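Local coordinates for protein hemoglobin (Mustelus griseus, PDB 1GCV) that carries oxygen from the gills to the peripheral tissues, binding it at a heme iron as the beta chain of a two-alpha, two-beta tetramer, at residues W3-E6 / E7-I11. Sequence-based numbering, arbitrary orientation.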
ATOM      1  N   TRP B   3     -18.826  16.583   3.377  1.00 27.18           N
ATOM      2  CA  TRP B   3     -18.094  17.733   2.868  1.00 26.67           C
ATOM      3  C   TRP B   3     -18.441  19.002   3.628  1.00 27.54           C
ATOM      4  O   TRP B   3     -19.595  19.205   4.025  1.00 26.98           O
ATOM      5  CB  TRP B   3     -18.411  17.960   1.388  1.00 23.35           C
ATOM      6  CG  TRP B   3     -18.075  16.810   0.514  1.00 24.82           C
ATOM      7  CD1 TRP B   3     -18.945  15.906  -0.015  1.00 25.52           C
ATOM      8  CD2 TRP B   3     -16.773  16.436   0.051  1.00 23.93           C
ATOM      9  NE1 TRP B   3     -18.268  14.988  -0.783  1.00 29.50           N
ATOM     10  CE2 TRP B   3     -16.932  15.290  -0.759  1.00 28.73           C
ATOM     11  CE3 TRP B   3     -15.489  16.957   0.242  1.00 27.14           C
ATOM     12  CZ2 TRP B   3     -15.852  14.654  -1.381  1.00 27.27           C
ATOM     13  CZ3 TRP B   3     -14.414  16.324  -0.377  1.00 27.89           C
ATOM     14  CH2 TRP B   3     -14.605  15.184  -1.177  1.00 27.39           C
ATOM     15  N   THR B   4     -17.437  19.846   3.835  1.00 25.11           N
ATOM     16  CA  THR B   4     -17.641  21.131   4.489  1.00 25.16           C
ATOM     17  C   THR B   4     -17.883  22.071   3.314  1.00 23.46           C
ATOM     18  O   THR B   4     -17.562  21.726   2.181  1.00 21.95           O
ATOM     19  CB  THR B   4     -16.379  21.597   5.269  1.00 28.14           C
ATOM     20  OG1 THR B   4     -15.314  21.871   4.350  1.00 29.50           O
ATOM     21  CG2 THR B   4     -15.926  20.524   6.252  1.00 25.41           C
ATOM     22  N   GLN B   5     -18.460  23.240   3.561  1.00 24.27           N
ATOM     23  CA  GLN B   5     -18.713  24.178   2.473  1.00 22.74           C
ATOM     24  C   GLN B   5     -17.397  24.631   1.829  1.00 22.63           C
ATOM     25  O   GLN B   5     -17.343  24.846   0.619  1.00 22.13           O
ATOM     26  CB  GLN B   5     -19.500  25.386   2.984  1.00 21.59           C
ATOM     27  CG  GLN B   5     -20.181  26.206   1.896  1.00 21.25           C
ATOM     28  CD  GLN B   5     -20.981  25.363   0.912  1.00 23.34           C
ATOM     29  OE1 GLN B   5     -20.819  25.495  -0.301  1.00 25.90           O
ATOM     30  NE2 GLN B   5     -21.851  24.500   1.429  1.00 24.76           N
ATOM     31  N   GLU B   6     -16.339  24.762   2.630  1.00 23.85           N
ATOM     32  CA  GLU B   6     -15.032  25.180   2.118  1.00 25.85           C
ATOM     33  C   GLU B   6     -14.487  24.174   1.100  1.00 24.22           C
ATOM     34  O   GLU B   6     -13.892  24.563   0.095  1.00 25.34           O
ATOM     35  CB  GLU B   6     -14.003  25.331   3.253  1.00 29.06           C
ATOM     36  CG  GLU B   6     -12.545  25.147   2.774  1.00 35.99           C
ATOM     37  CD  GLU B   6     -11.493  25.328   3.865  1.00 36.93           C
ATOM     38  OE1 GLU B   6     -11.619  24.712   4.946  1.00 37.75           O
ATOM     39  OE2 GLU B   6     -10.528  26.086   3.629  1.00 38.69           O
ATOM     40  N   GLU B   7     -14.677  22.888   1.375  1.00 22.04           N
ATOM     41  CA  GLU B   7     -14.204  21.838   0.482  1.00 19.28           C
ATOM     42  C   GLU B   7     -14.996  21.844  -0.810  1.00 21.02           C
ATOM     43  O   GLU B   7     -14.427  21.721  -1.890  1.00 22.29           O
ATOM     44  CB  GLU B   7     -14.330  20.480   1.158  1.00 19.12           C
ATOM     45  CG  GLU B   7     -13.522  20.376   2.428  1.00 20.96           C
ATOM     46  CD  GLU B   7     -13.726  19.053   3.128  1.00 27.01           C
ATOM     47  OE1 GLU B   7     -14.825  18.476   3.002  1.00 24.41           O
ATOM     48  OE2 GLU B   7     -12.784  18.589   3.804  1.00 30.65           O
ATOM     49  N   ARG B   8     -16.313  21.979  -0.698  1.00 21.13           N
ATOM     50  CA  ARG B   8     -17.171  22.027  -1.875  1.00 22.29           C
ATOM     51  C   ARG B   8     -16.737  23.196  -2.757  1.00 22.93           C
ATOM     52  O   ARG B   8     -16.586  23.057  -3.972  1.00 24.53           O
ATOM     53  CB  ARG B   8     -18.626  22.251  -1.469  1.00 20.10           C
ATOM     54  CG  ARG B   8     -19.243  21.159  -0.648  1.00 21.27           C
ATOM     55  CD  ARG B   8     -20.696  21.507  -0.376  1.00 23.72           C
ATOM     56  NE  ARG B   8     -21.341  20.549   0.512  1.00 26.27           N
ATOM     57  CZ  ARG B   8     -21.949  19.444   0.094  1.00 25.86           C
ATOM     58  NH1 ARG B   8     -22.515  18.617   0.965  1.00 26.51           N
ATOM     59  NH2 ARG B   8     -21.985  19.163  -1.200  1.00 27.96           N
ATOM     60  N   ASP B   9     -16.544  24.352  -2.130  1.00 21.39           N
ATOM     61  CA  ASP B   9     -16.145  25.558  -2.838  1.00 24.26           C
ATOM     62  C   ASP B   9     -14.793  25.432  -3.532  1.00 24.11           C
ATOM     63  O   ASP B   9     -14.642  25.838  -4.680  1.00 24.77           O
ATOM     64  CB  ASP B   9     -16.117  26.747  -1.873  1.00 28.73           C
ATOM     65  CG  ASP B   9     -17.514  27.221  -1.487  1.00 32.99           C
ATOM     66  OD1 ASP B   9     -17.626  28.089  -0.596  1.00 35.70           O
ATOM     67  OD2 ASP B   9     -18.498  26.722  -2.072  1.00 36.91           O
ATOM     68  N   GLU B  10     -13.810  24.878  -2.833  1.00 23.31           N
ATOM     69  CA  GLU B  10     -12.482  24.712  -3.408  1.00 20.37           C
ATOM     70  C   GLU B  10     -12.548  23.855  -4.660  1.00 20.22           C
ATOM     71  O   GLU B  10     -11.962  24.193  -5.686  1.00 22.40           O
ATOM     72  CB  GLU B  10     -11.540  24.061  -2.395  1.00 21.93           C
ATOM     73  CG  GLU B  10     -10.292  23.439  -3.014  1.00 24.65           C
ATOM     74  CD  GLU B  10      -9.321  24.475  -3.562  1.00 27.76           C
ATOM     75  OE1 GLU B  10      -8.543  24.133  -4.482  1.00 26.26           O
ATOM     76  OE2 GLU B  10      -9.335  25.628  -3.077  1.00 28.89           O
ATOM     77  N   ILE B  11     -13.273  22.745  -4.575  1.00 19.58           N
ATOM     78  CA  ILE B  11     -13.394  21.830  -5.703  1.00 22.15           C
ATOM     79  C   ILE B  11     -14.221  22.407  -6.851  1.00 25.08           C
ATOM     80  O   ILE B  11     -13.781  22.405  -8.000  1.00 24.24           O
ATOM     81  CB  ILE B  11     -14.005  20.481  -5.247  1.00 20.84           C
ATOM     82  CG1 ILE B  11     -12.941  19.671  -4.501  1.00 21.64           C
ATOM     83  CG2 ILE B  11     -14.516  19.690  -6.446  1.00 21.28           C
ATOM     84  CD1 ILE B  11     -13.452  18.952  -3.285  1.00 25.44           C
TER
HETATM   85  O   HOH W   1     -21.568  20.753   3.150  1.00 23.20           O
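T4 turns OG1 between its backbone N and carbonyl carbon (chi1 66°), while E7 swings CG beside its own N (chi1 -60°) and runs extended back toward T4. These torsions close a capping box at the start of helix 5-17, the first helix of this globin chain. E7 N donates to T4 OG1 at 3.2 Å. In return T4 N donates to E7 OE1 at 3.1 Å, a fairly straight bond that arrives from above the carboxylate plane. E7 OE1 also forms a salt bridge with K122 of helix 114-132. With alanine at E7, T4 N is likely to lose its side-chain acceptor and K122 this carboxylate partner. W3 crosses E7 at about a right angle. Its CE3 is 3.2 Å from E7 OE1, with ring and carboxylate planes 71° apart. Farther along the ring, CZ3 packs on I11 CD1 at 4.0 Å. R8 runs extended past W3 CB, which lies over one face of the R8 guanidinium, offset toward its rim. Between helices 50-66 and 71-74, M68 O accepts from W3 NE1 and D69 forms a salt bridge with R8. At the guanidinium edge, one water accepts from R8 NE and donates to W3 O, each at 2.7 Å.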